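Local coordinates for protein p1 (PDB 6TY0) that suppresses RNA silencing for Rice yellow mottle virus, binds zinc and takes part in the spread of the virus, this chain being its N-terminal part, at residues Gly56-Ser61 with Glu75-Phe80; Ala63-Thr68 with Asp89-Asp94; Thr2-Leu7 with Thr28-Ser33. One frame throughout, in Å; residues are numbered along the deposited sequence.

Overall arrangement
The contacts sample both of the chain's mixed sheets. Interaction 3 comes first along the sequence and closes before the others open; it pairs strands 2-10 and 26-32 in the four-stranded sheet. Interactions 1 and 2 share strand 54-64, the middle strand of the three-stranded sheet, and their segments alternate. Their centres lie about 24 Å apart: one near the start of that strand, the other at its end, where the four-cysteine zinc site sits. The centres of interactions 1 and 3 are about 12 Å apart and the two touch, with E75 and V58 packed on T28, so the sheets form one body that carries that zinc site at its tip. Interactions 1 and 3 also reach the second subunit.

Interaction 1: residues Gly56-Ser61 with Glu75-Phe80; sequences GWVSVS and EQVKYF
Strands 54-64 and 70-77 form a beta hairpin, and this contact covers its half farther from the connecting turn. Two antiparallel hydrogen-bonded pairs satisfy the N-H and C=O groups of G56, V77, V58 and E75. G56 and V77 exchange two bonds, of which V77 N to G56 O is the shorter at 2.7 Å, nearly along the C=O axis. The return bond, G56 N to V77 O, meets the carbonyl from above its plane. V58 and E75 repeat the exchange, V58 N reaching E75 O at 2.9 Å, almost straight (172° at the hydrogen). Between them W57 and Q76 make a non-hydrogen-bonded pair, and the E75 chain bends at chi2 so that OE1, with its anti lone pair, accepts from Q76 N at 3.0 Å, a bent bond. The other carboxylate oxygen, OE2, accepts from the N-terminal nitrogen of M1 of the second subunit. On the V58 and V77 side, V58 CG1 meets V77 CG2, and both valines reach strand 26-32 of the other sheet. On the opposite side W57 swings its six-membered ring alongside Q76, whose extended chain lays CG over the ring face, 3.7 Å from CG to the centroid.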
# COMPACT_ATOMS: atom_id res chain seq x y z
N GLY A 56 1.69 -11.10 14.63
CA GLY A 56 2.88 -11.06 13.75
C GLY A 56 2.70 -10.08 12.60
O GLY A 56 1.57 -9.69 12.27
N TRP A 57 3.82 -9.68 12.01
CA TRP A 57 3.82 -8.92 10.77
C TRP A 57 4.07 -9.84 9.59
O TRP A 57 4.87 -10.78 9.65
CB TRP A 57 4.92 -7.88 10.77
CG TRP A 57 4.73 -6.70 11.65
CD1 TRP A 57 5.35 -6.47 12.86
CD2 TRP A 57 3.92 -5.54 11.38
NE1 TRP A 57 4.96 -5.23 13.36
CE2 TRP A 57 4.09 -4.65 12.47
CE3 TRP A 57 3.05 -5.18 10.33
CZ2 TRP A 57 3.44 -3.41 12.53
CZ3 TRP A 57 2.40 -3.94 10.40
CH2 TRP A 57 2.60 -3.07 11.50
N VAL A 58 3.29 -9.62 8.55
CA VAL A 58 3.59 -10.17 7.25
C VAL A 58 4.15 -8.99 6.45
O VAL A 58 3.62 -7.89 6.50
CB VAL A 58 2.38 -10.83 6.56
CG1 VAL A 58 1.26 -9.86 6.27
CG2 VAL A 58 2.83 -11.51 5.28
N SER A 59 5.29 -9.19 5.81
CA SER A 59 5.86 -8.13 4.97
C SER A 59 5.88 -8.58 3.53
O SER A 59 6.13 -9.76 3.22
CB SER A 59 7.27 -7.78 5.44
OG SER A 59 8.16 -8.82 5.08
N VAL A 60 5.60 -7.65 2.64
CA VAL A 60 5.58 -7.98 1.24
C VAL A 60 6.40 -6.93 0.54
O VAL A 60 6.08 -5.74 0.61
CB VAL A 60 4.15 -8.06 0.69
CG1 VAL A 60 4.13 -8.55 -0.76
CG2 VAL A 60 3.28 -8.98 1.55
N SER A 61 7.46 -7.38 -0.13
CA SER A 61 8.37 -6.55 -0.86
C SER A 61 8.25 -6.81 -2.34
O SER A 61 8.20 -7.96 -2.78
CB SER A 61 9.83 -6.88 -0.47
OG SER A 61 9.94 -6.77 0.94
N GLU A 75 1.46 -5.78 6.97
CA GLU A 75 0.20 -5.85 7.68
C GLU A 75 0.34 -6.76 8.93
O GLU A 75 1.08 -7.77 8.94
CB GLU A 75 -0.90 -6.35 6.72
CG GLU A 75 -2.31 -6.52 7.31
CD GLU A 75 -2.93 -5.22 7.82
OE1 GLU A 75 -2.42 -4.60 8.77
OE2 GLU A 75 -3.92 -4.79 7.23
N GLN A 76 -0.36 -6.39 9.98
CA GLN A 76 -0.44 -7.22 11.23
C GLN A 76 -1.41 -8.36 11.08
O GLN A 76 -2.43 -8.19 10.46
CB GLN A 76 -0.90 -6.40 12.42
CG GLN A 76 -0.20 -5.06 12.48
CD GLN A 76 -0.40 -4.41 13.82
OE1 GLN A 76 -1.06 -3.36 13.92
NE2 GLN A 76 0.16 -5.02 14.86
N VAL A 77 -1.07 -9.52 11.65
CA VAL A 77 -1.85 -10.76 11.55
C VAL A 77 -1.89 -11.38 12.93
O VAL A 77 -0.87 -11.82 13.47
CB VAL A 77 -1.23 -11.81 10.65
CG1 VAL A 77 -2.18 -13.00 10.54
CG2 VAL A 77 -0.94 -11.29 9.27
N LYS A 78 -3.09 -11.41 13.50
CA LYS A 78 -3.32 -11.93 14.83
C LYS A 78 -3.06 -13.40 14.88
O LYS A 78 -3.50 -14.14 14.01
CB LYS A 78 -4.77 -11.68 15.23
CG LYS A 78 -5.05 -10.24 15.53
CD LYS A 78 -6.48 -10.07 15.98
CE LYS A 78 -6.66 -8.65 16.47
NZ LYS A 78 -8.10 -8.37 16.69
N TYR A 79 -2.38 -13.83 15.94
CA TYR A 79 -2.13 -15.24 16.28
C TYR A 79 -1.23 -16.04 15.39
O TYR A 79 -1.26 -17.29 15.42
CB TYR A 79 -3.46 -16.03 16.45
CG TYR A 79 -4.57 -15.20 17.06
CD1 TYR A 79 -4.45 -14.57 18.30
CD2 TYR A 79 -5.74 -15.01 16.33
CE1 TYR A 79 -5.50 -13.79 18.81
CE2 TYR A 79 -6.78 -14.27 16.83
CZ TYR A 79 -6.66 -13.66 18.05
OH TYR A 79 -7.76 -12.91 18.41
N PHE A 80 -0.50 -15.37 14.51
CA PHE A 80 0.49 -16.05 13.71
C PHE A 80 1.79 -15.25 13.84
O PHE A 80 1.79 -14.00 13.93
CB PHE A 80 0.08 -16.20 12.26
CG PHE A 80 -0.87 -17.30 12.01
CD1 PHE A 80 -0.43 -18.59 11.95
CD2 PHE A 80 -2.21 -17.05 11.87
CE1 PHE A 80 -1.31 -19.63 11.72
CE2 PHE A 80 -3.10 -18.08 11.64
CZ PHE A 80 -2.65 -19.37 11.56

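Interaction 2: residues Ala63-Thr68 with Asp89-Asp94; sequences ACTQCT and DVVCAD. With ZN (zinc ion), chain C.
C64 sends its side chain from the end of strand 54-64 into the metal site. Its CB lies near C92 CB, 3.9 Å away, and chi1 of -173° sets SG anti to the backbone N, where it bonds zinc at 2.3 Å. The same sulfur accepts three amide hydrogens: from Q66 N and C67 N of its own turn, and across the contact from C92 N at 3.3 Å, nearly straight at 164°. Three N-H donors pointing at one zinc-bound sulfur would stabilise its negative charge and probably favour the thiolate. This is a Cys4 zinc finger site: C67 SG and C92 SG bind the same ion, C95 supplies the fourth sulfur, and each pair comes from a CxxC turn. The turns follow two parallel strands, 54-64 and 86-90, joined here by V90 N to A63 O at 3.1 Å and by T65 N to V90 O at 2.8 Å, the latter arriving from above the carbonyl plane. C67 and C92 both hold SG between backbone N and carbonyl carbon, with C67 SG 3.9 Å from C92 SG. Alongside, T65 OG1 touches V91 CG2 at 3.5 Å and makes a weak hydrogen bond to V90 O.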
# COMPACT_ATOMS: atom_id res chain seq x y z
N ALA A 63 10.35 -5.78 -5.95
CA ALA A 63 11.51 -5.10 -6.57
C ALA A 63 11.65 -5.54 -8.02
O ALA A 63 11.55 -6.74 -8.28
CB ALA A 63 12.76 -5.46 -5.82
N CYS A 64 11.89 -4.61 -8.95
CA CYS A 64 12.14 -4.97 -10.38
C CYS A 64 13.56 -5.48 -10.56
O CYS A 64 14.51 -4.86 -10.10
CB CYS A 64 11.93 -3.78 -11.31
SG CYS A 64 12.01 -4.15 -13.12
N THR A 65 13.72 -6.57 -11.28
CA THR A 65 15.06 -7.07 -11.63
C THR A 65 15.79 -6.26 -12.73
O THR A 65 16.98 -6.46 -12.93
CB THR A 65 14.94 -8.52 -12.07
OG1 THR A 65 14.01 -8.59 -13.15
CG2 THR A 65 14.41 -9.38 -10.91
N GLN A 66 15.10 -5.32 -13.38
CA GLN A 66 15.66 -4.54 -14.50
C GLN A 66 15.89 -3.10 -14.16
O GLN A 66 16.80 -2.48 -14.67
CB GLN A 66 14.72 -4.53 -15.71
CG GLN A 66 14.33 -5.89 -16.25
CD GLN A 66 15.56 -6.65 -16.60
OE1 GLN A 66 16.23 -6.32 -17.58
NE2 GLN A 66 15.91 -7.62 -15.77
N CYS A 67 15.00 -2.49 -13.39
CA CYS A 67 15.23 -1.12 -13.00
C CYS A 67 15.28 -1.20 -11.51
O CYS A 67 15.38 -2.30 -10.94
CB CYS A 67 14.16 -0.20 -13.54
SG CYS A 67 12.45 -0.39 -12.88
N THR A 68 15.22 -0.09 -10.83
CA THR A 68 15.29 -0.20 -9.39
C THR A 68 13.95 0.13 -8.75
O THR A 68 13.88 0.48 -7.57
CB THR A 68 16.34 0.76 -8.87
OG1 THR A 68 16.00 2.05 -9.36
CG2 THR A 68 17.70 0.37 -9.36
N ASP A 89 10.46 -10.53 -6.68
CA ASP A 89 11.57 -10.06 -7.52
C ASP A 89 11.18 -10.35 -8.95
O ASP A 89 11.33 -11.47 -9.41
CB ASP A 89 12.88 -10.76 -7.13
CG ASP A 89 13.28 -10.45 -5.68
OD1 ASP A 89 13.35 -9.27 -5.33
OD2 ASP A 89 13.47 -11.38 -4.89
N VAL A 90 10.67 -9.34 -9.65
CA VAL A 90 10.01 -9.57 -10.91
C VAL A 90 10.40 -8.48 -11.88
O VAL A 90 11.12 -7.58 -11.53
CB VAL A 90 8.48 -9.54 -10.71
CG1 VAL A 90 8.05 -10.62 -9.73
CG2 VAL A 90 8.01 -8.16 -10.24
N VAL A 91 9.95 -8.60 -13.12
CA VAL A 91 10.11 -7.55 -14.12
C VAL A 91 8.86 -6.71 -14.03
O VAL A 91 7.74 -7.23 -14.18
CB VAL A 91 10.32 -8.12 -15.55
CG1 VAL A 91 10.44 -7.01 -16.56
CG2 VAL A 91 11.54 -9.04 -15.60
N CYS A 92 9.04 -5.42 -13.77
CA CYS A 92 7.90 -4.53 -13.48
C CYS A 92 7.15 -4.21 -14.80
O CYS A 92 7.62 -4.57 -15.89
CB CYS A 92 8.37 -3.25 -12.80
SG CYS A 92 9.03 -1.99 -13.95
N ALA A 93 5.97 -3.59 -14.68
CA ALA A 93 5.15 -3.28 -15.86
C ALA A 93 5.83 -2.35 -16.88
O ALA A 93 5.54 -2.40 -18.04
CB ALA A 93 3.79 -2.70 -15.45
N ASP A 94 6.73 -1.49 -16.46
CA ASP A 94 7.38 -0.64 -17.43
C ASP A 94 8.47 -1.38 -18.18
O ASP A 94 8.70 -1.14 -19.35
CB ASP A 94 7.94 0.60 -16.76
CG ASP A 94 6.87 1.34 -16.02
OD1 ASP A 94 5.87 1.72 -16.66
OD2 ASP A 94 6.98 1.50 -14.79
ZN ZN C . 11.42 -2.13 -13.94

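Interaction 3: residues Thr2-Leu7 with Thr28-Ser33; sequences TRLEVL and TWVWHS
R3 leaves its strand with CG anti to the backbone N (chi1 -172°) and stays extended through chi2 before bending at chi3 (-63°), which brings its guanidinium up to W29 and W31. W29 has CG between the backbone N and the carbonyl carbon, whereas W31 has CG anti to the carbonyl carbon, and both indoles turn toward the arginine, W31 beside its CB and W29 beside its far end. R3 NH1 stands over the centre of the W29 ring system, 3.3 Å from W29 CE2, and the cation-pi contact measures 4.4 Å from R3 CZ to the five-ring centroid. The guanidinium is tilted 55° to that indole. Nearer the backbone, R3 CB rests over the six-membered ring of W31, 3.6 Å from W31 CZ3, while W31 CH2 lies over one face of the guanidinium, offset toward its rim. W31, the member of this group at the subunit interface, also stacks on W31 of the second subunit.

Strands 2-10 and 26-32 run antiparallel at one edge of the four-stranded sheet, and three hydrogen-bonded pairs, T2 with H32, L4 with V30 and V6 with T28, supply six backbone bonds. The shortest, L4 N to V30 O, is 2.7 Å, in the carbonyl plane. Their side chains take the other face, toward the three-stranded sheet: L4 CB lies beside V30 CG2. T2 CB sits over the H32 ring, which is held in place by H32 ND1 donating in plane to S33 O at 2.8 Å. T2 OG1 bonds D37 and accepts a hydrogen from a water that also donates to H32 O.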
# COMPACT_ATOMS: atom_id res chain seq x y z
N THR A 2 -4.48 -2.55 -6.64
CA THR A 2 -4.79 -3.97 -6.79
C THR A 2 -4.60 -4.63 -5.42
O THR A 2 -3.60 -4.39 -4.75
CB THR A 2 -3.86 -4.67 -7.81
OG1 THR A 2 -3.88 -3.98 -9.06
CG2 THR A 2 -4.26 -6.16 -8.01
N ARG A 3 -5.57 -5.44 -5.00
CA ARG A 3 -5.49 -6.16 -3.73
C ARG A 3 -4.64 -7.43 -3.94
O ARG A 3 -4.83 -8.16 -4.90
CB ARG A 3 -6.88 -6.56 -3.28
CG ARG A 3 -6.96 -7.16 -1.90
CD ARG A 3 -8.31 -7.86 -1.73
NE ARG A 3 -9.46 -6.94 -1.85
CZ ARG A 3 -10.22 -6.52 -0.83
NH1 ARG A 3 -9.97 -6.88 0.44
NH2 ARG A 3 -11.26 -5.72 -1.07
N LEU A 4 -3.66 -7.64 -3.08
CA LEU A 4 -2.96 -8.95 -3.03
C LEU A 4 -3.34 -9.65 -1.72
O LEU A 4 -3.02 -9.17 -0.65
CB LEU A 4 -1.46 -8.75 -3.07
CG LEU A 4 -0.70 -10.08 -3.09
CD1 LEU A 4 -0.45 -10.48 -4.53
CD2 LEU A 4 0.60 -9.94 -2.34
N GLU A 5 -4.05 -10.77 -1.84
CA GLU A 5 -4.45 -11.59 -0.73
C GLU A 5 -3.35 -12.56 -0.31
O GLU A 5 -2.69 -13.16 -1.15
CB GLU A 5 -5.69 -12.42 -1.10
CG GLU A 5 -6.88 -11.59 -1.55
CD GLU A 5 -8.23 -12.28 -1.34
OE1 GLU A 5 -8.28 -13.51 -1.10
OE2 GLU A 5 -9.26 -11.57 -1.42
N VAL A 6 -3.19 -12.71 1.00
CA VAL A 6 -2.21 -13.61 1.58
C VAL A 6 -2.91 -14.56 2.54
O VAL A 6 -3.57 -14.12 3.47
CB VAL A 6 -1.16 -12.85 2.39
CG1 VAL A 6 -0.14 -13.81 2.96
CG2 VAL A 6 -0.50 -11.79 1.51
N LEU A 7 -2.82 -15.86 2.26
CA LEU A 7 -3.43 -16.91 3.09
C LEU A 7 -2.36 -17.45 3.99
O LEU A 7 -1.27 -17.80 3.53
CB LEU A 7 -3.98 -18.03 2.23
CG LEU A 7 -4.59 -19.23 2.96
CD1 LEU A 7 -5.86 -18.86 3.71
CD2 LEU A 7 -4.90 -20.29 1.91
N THR A 28 -5.28 -12.40 4.89
CA THR A 28 -5.02 -10.98 5.05
C THR A 28 -4.80 -10.38 3.68
O THR A 28 -4.77 -11.09 2.67
CB THR A 28 -3.84 -10.72 6.00
OG1 THR A 28 -3.75 -9.31 6.25
CG2 THR A 28 -2.53 -11.19 5.44
N TRP A 29 -4.66 -9.08 3.60
CA TRP A 29 -4.31 -8.54 2.29
C TRP A 29 -3.51 -7.25 2.36
O TRP A 29 -3.51 -6.53 3.37
CB TRP A 29 -5.56 -8.37 1.40
CG TRP A 29 -6.50 -7.43 1.97
CD1 TRP A 29 -6.52 -6.10 1.74
CD2 TRP A 29 -7.54 -7.71 2.89
NE1 TRP A 29 -7.52 -5.50 2.48
CE2 TRP A 29 -8.17 -6.47 3.19
CE3 TRP A 29 -8.01 -8.88 3.52
CZ2 TRP A 29 -9.26 -6.37 4.09
CZ3 TRP A 29 -9.10 -8.77 4.42
CH2 TRP A 29 -9.70 -7.53 4.69
N VAL A 30 -2.81 -7.00 1.26
CA VAL A 30 -2.12 -5.73 1.06
C VAL A 30 -2.51 -5.23 -0.30
O VAL A 30 -3.21 -5.94 -1.06
CB VAL A 30 -0.57 -5.84 1.19
CG1 VAL A 30 -0.18 -6.36 2.54
CG2 VAL A 30 0.04 -6.74 0.14
N TRP A 31 -2.06 -4.02 -0.60
CA TRP A 31 -2.34 -3.36 -1.87
C TRP A 31 -1.07 -2.94 -2.59
O TRP A 31 -0.04 -2.60 -1.97
CB TRP A 31 -3.15 -2.10 -1.61
CG TRP A 31 -4.40 -2.37 -0.80
CD1 TRP A 31 -4.52 -2.39 0.57
CD2 TRP A 31 -5.70 -2.66 -1.32
NE1 TRP A 31 -5.81 -2.68 0.94
CE2 TRP A 31 -6.56 -2.85 -0.20
CE3 TRP A 31 -6.23 -2.78 -2.63
CZ2 TRP A 31 -7.91 -3.16 -0.33
CZ3 TRP A 31 -7.61 -3.09 -2.78
CH2 TRP A 31 -8.43 -3.28 -1.62
N HIS A 32 -1.15 -2.92 -3.91
CA HIS A 32 -0.07 -2.41 -4.71
C HIS A 32 -0.60 -1.68 -5.95
O HIS A 32 -1.75 -1.84 -6.33
CB HIS A 32 0.85 -3.55 -5.10
CG HIS A 32 0.25 -4.55 -6.02
ND1 HIS A 32 0.07 -4.31 -7.37
CD2 HIS A 32 -0.14 -5.83 -5.81
CE1 HIS A 32 -0.40 -5.40 -7.95
NE2 HIS A 32 -0.56 -6.33 -7.03
N SER A 33 0.27 -0.92 -6.57
CA SER A 33 -0.03 -0.09 -7.71
C SER A 33 0.11 -0.85 -8.98
O SER A 33 0.45 -2.05 -9.02
CB SER A 33 0.91 1.13 -7.71
OG SER A 33 2.22 0.74 -8.08
O HOH W 1 -2.80 -1.56 -9.30